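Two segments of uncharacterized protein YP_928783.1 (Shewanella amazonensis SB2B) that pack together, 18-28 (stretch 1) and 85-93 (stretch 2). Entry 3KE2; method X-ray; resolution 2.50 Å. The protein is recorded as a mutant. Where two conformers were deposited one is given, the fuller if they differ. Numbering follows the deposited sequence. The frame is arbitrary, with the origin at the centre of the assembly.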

# COMPACT_ATOMS: atom_id res chain seq x y z
N ALA A 18 -5.17 8.08 -2.89
CA ALA A 18 -6.11 7.11 -2.31
C ALA A 18 -5.42 6.13 -1.40
O ALA A 18 -6.00 5.66 -0.44
CB ALA A 18 -6.88 6.35 -3.41
N PHE A 19 -4.18 5.79 -1.71
CA PHE A 19 -3.40 4.86 -0.90
C PHE A 19 -3.00 5.52 0.42
O PHE A 19 -3.17 4.95 1.48
CB PHE A 19 -2.16 4.39 -1.71
CG PHE A 19 -1.19 3.51 -0.93
CD1 PHE A 19 -1.44 2.16 -0.76
CD2 PHE A 19 -0.01 4.05 -0.42
CE1 PHE A 19 -0.56 1.37 -0.05
CE2 PHE A 19 0.88 3.26 0.28
CZ PHE A 19 0.60 1.93 0.47
N LEU A 20 -2.47 6.73 0.35
CA LEU A 20 -2.07 7.42 1.55
C LEU A 20 -3.28 7.69 2.47
O LEU A 20 -3.13 7.78 3.69
CB LEU A 20 -1.35 8.73 1.19
CG LEU A 20 0.00 8.62 0.47
CD1 LEU A 20 0.43 9.98 0.01
CD2 LEU A 20 1.10 7.98 1.34
N ARG A 21 -4.47 7.81 1.88
CA ARG A 21 -5.70 8.02 2.63
C ARG A 21 -5.93 6.81 3.51
O ARG A 21 -6.27 6.93 4.69
CB ARG A 21 -6.90 8.21 1.68
CG ARG A 21 -8.28 8.44 2.38
CD ARG A 21 -9.46 8.66 1.38
NE ARG A 21 -9.20 9.72 0.40
CZ ARG A 21 -8.98 9.49 -0.90
NH1 ARG A 21 -9.07 8.26 -1.37
NH2 ARG A 21 -8.74 10.50 -1.73
N LYS A 22 -5.73 5.63 2.94
CA LYS A 22 -5.95 4.41 3.70
C LYS A 22 -4.92 4.33 4.80
O LYS A 22 -5.26 3.98 5.92
CB LYS A 22 -5.93 3.14 2.83
CG LYS A 22 -6.84 3.20 1.56
CD LYS A 22 -6.79 1.88 0.73
CE LYS A 22 -7.04 2.10 -0.80
NZ LYS A 22 -8.29 2.80 -1.16
N LEU A 23 -3.66 4.68 4.52
CA LEU A 23 -2.63 4.60 5.57
C LEU A 23 -2.85 5.60 6.68
O LEU A 23 -2.54 5.32 7.85
CB LEU A 23 -1.22 4.78 5.02
CG LEU A 23 -0.44 3.56 4.56
CD1 LEU A 23 -1.27 2.57 3.84
CD2 LEU A 23 0.72 4.05 3.69
N TYR A 24 -3.38 6.76 6.31
CA TYR A 24 -3.63 7.84 7.27
C TYR A 24 -4.76 7.44 8.20
O TYR A 24 -4.67 7.62 9.44
CB TYR A 24 -3.95 9.16 6.56
CG TYR A 24 -4.08 10.31 7.52
CD1 TYR A 24 -2.97 10.84 8.15
CD2 TYR A 24 -5.30 10.87 7.79
CE1 TYR A 24 -3.08 11.92 9.05
CE2 TYR A 24 -5.43 11.93 8.68
CZ TYR A 24 -4.32 12.45 9.31
OH TYR A 24 -4.46 13.51 10.19
N LEU A 25 -5.84 6.91 7.62
CA LEU A 25 -6.96 6.47 8.45
C LEU A 25 -6.48 5.38 9.42
O LEU A 25 -6.71 5.45 10.63
CB LEU A 25 -8.11 5.96 7.61
CG LEU A 25 -8.90 7.01 6.89
CD1 LEU A 25 -10.04 6.35 6.15
CD2 LEU A 25 -9.40 7.97 7.92
N ALA A 26 -5.75 4.42 8.88
CA ALA A 26 -5.25 3.33 9.67
C ALA A 26 -4.41 3.87 10.82
O ALA A 26 -4.46 3.34 11.92
CB ALA A 26 -4.44 2.38 8.80
N HIS A 27 -3.62 4.90 10.57
CA HIS A 27 -2.79 5.51 11.62
C HIS A 27 -3.69 6.13 12.69
O HIS A 27 -3.49 5.90 13.87
CB HIS A 27 -1.80 6.52 11.00
CG HIS A 27 -1.02 7.33 11.99
ND1 HIS A 27 0.20 6.94 12.49
CD2 HIS A 27 -1.26 8.57 12.50
CE1 HIS A 27 0.67 7.88 13.30
NE2 HIS A 27 -0.19 8.88 13.32
N LEU A 28 -4.69 6.89 12.27
CA LEU A 28 -5.62 7.51 13.21
C LEU A 28 -6.30 6.46 14.09
O LEU A 28 -6.31 6.59 15.31
CB LEU A 28 -6.66 8.31 12.46
CG LEU A 28 -6.20 9.60 11.79
CD1 LEU A 28 -7.39 10.20 11.08
CD2 LEU A 28 -5.58 10.60 12.78
N PRO A 85 1.29 -6.32 5.18
CA PRO A 85 2.48 -5.87 4.48
C PRO A 85 2.81 -4.40 4.69
O PRO A 85 3.85 -3.94 4.18
CB PRO A 85 2.09 -6.09 3.01
CG PRO A 85 0.66 -5.79 2.98
CD PRO A 85 0.11 -6.31 4.30
N ILE A 86 1.95 -3.68 5.40
CA ILE A 86 2.13 -2.25 5.63
C ILE A 86 2.88 -1.98 6.93
O ILE A 86 2.61 -2.56 7.99
CB ILE A 86 0.78 -1.52 5.69
CG1 ILE A 86 -0.04 -1.80 4.43
CG2 ILE A 86 0.97 -0.03 5.87
CD1 ILE A 86 0.64 -1.51 3.18
N SER A 87 3.83 -1.07 6.82
CA SER A 87 4.63 -0.68 7.93
C SER A 87 3.95 0.49 8.62
O SER A 87 3.85 1.58 8.07
CB SER A 87 6.01 -0.27 7.44
OG SER A 87 6.83 0.16 8.52
N SER A 88 3.46 0.26 9.83
CA SER A 88 2.82 1.31 10.60
C SER A 88 3.82 2.41 10.97
O SER A 88 3.47 3.58 10.97
CB SER A 88 2.20 0.72 11.86
OG SER A 88 3.21 0.22 12.71
N ALA A 89 5.06 2.04 11.28
CA ALA A 89 6.09 3.00 11.68
C ALA A 89 6.38 4.06 10.60
O ALA A 89 6.81 5.18 10.89
CB ALA A 89 7.39 2.27 12.03
N TRP A 90 6.15 3.70 9.34
CA TRP A 90 6.39 4.62 8.24
C TRP A 90 5.48 5.82 8.33
O TRP A 90 5.92 6.95 8.22
CB TRP A 90 6.18 3.91 6.90
CG TRP A 90 6.54 4.74 5.72
CD1 TRP A 90 7.74 4.81 5.12
CD2 TRP A 90 5.67 5.62 5.00
NE1 TRP A 90 7.69 5.68 4.05
CE2 TRP A 90 6.43 6.19 3.96
CE3 TRP A 90 4.33 5.97 5.12
CZ2 TRP A 90 5.89 7.10 3.06
CZ3 TRP A 90 3.79 6.87 4.22
CH2 TRP A 90 4.58 7.43 3.20
N MSE A 91 4.19 5.59 8.54
CA MSE A 91 3.25 6.71 8.65
C MSE A 91 3.67 7.63 9.82
O MSE A 91 3.54 8.86 9.72
CB MSE A 91 1.80 6.22 8.80
CG MSE A 91 0.85 7.38 8.80
SE MSE A 91 0.85 8.33 7.11
CE MSE A 91 0.74 10.06 7.73
N ASP A 92 4.19 7.05 10.92
CA ASP A 92 4.65 7.84 12.09
C ASP A 92 5.59 8.96 11.68
O ASP A 92 5.52 10.09 12.17
CB ASP A 92 5.38 6.97 13.12
CG ASP A 92 4.48 5.91 13.76
OD1 ASP A 92 3.25 5.90 13.55
OD2 ASP A 92 5.03 5.08 14.52
N THR A 93 6.46 8.64 10.76
CA THR A 93 7.45 9.56 10.27
C THR A 93 6.92 10.59 9.29
O THR A 93 7.41 11.71 9.27
CB THR A 93 8.57 8.75 9.55
OG1 THR A 93 9.07 7.74 10.45
CG2 THR A 93 9.72 9.67 9.01
O HOH W 1 0.55 4.37 11.71

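Selenomethionine Met-91 lies at the centre of the contact between the helix of residues 18-28 and the segment 85-93. Its CA-to-CB bond points toward the first stretch, and of all the residues here it has the largest area covered by the other stretch, 95 Å². The side chain runs across the helical backbone: CG of Met-91 lies 3.5 Å from CB of His-27 and 4.1 Å from the carbonyl O of Leu-23. With chi1 near t and chi2 near p, it then carries its terminal methyl to Tyr-24, where CE of Met-91 meets CD1 of the tyrosine at 3.8 Å. The methyl sits at the edge of that ring, near its plane, so the contact is lateral packing rather than stacking on the aromatic face.

Leu-23, one turn before His-27, also points toward the second stretch, and its two methyl groups meet different partners. CD1 of Leu-23 lies 4.0 Å from CG2 of Ile-86, in the loop preceding the second helix, whereas CD2 of Leu-23 lies 4.2 Å from CZ3 of Trp-90. The leucine thus touches both the loop and the helix of its partner. Trp-90 starts out sideways, but its long side chain brings the indole nearer, and CH2 of Trp-90 reaches CD2 of Leu-20 at 4.0 Å. Phe-19 likewise leaves its helix sideways and approaches with its end; its CZ is 4.4 Å from CD1 of Ile-86, a looser apolar contact.

The two helices cross almost at right angles, at -94°, with their axes 9.9 Å apart at closest approach. Their closest CA pair, His-27 and Met-91, is separated by 6.8 Å, and the packing across this gap is made largely by side chains. The buried surface is modest, 411 Å² summed over both sides.

Toward the polar edge, His-27 combines two kinds of contact. Its CB packs against Met-91, while its imidazole extends toward Asp-92, whose carboxylate comes nearer than its sideways CA-to-CB bond alone would suggest. OD1 of Asp-92 lies at the edge of the imidazole, near the ring plane, 3.3 Å from CE1 of His-27 and 3.4 Å from ND1 of His-27. A clearer polar link runs through water 1. Its O is 2.7 Å from ND1 of His-27 and 3.1 Å from the carbonyl O of Ser-88, to which the water donates a hydrogen bond. This bridge joins the imidazole to the backbone of the second segment.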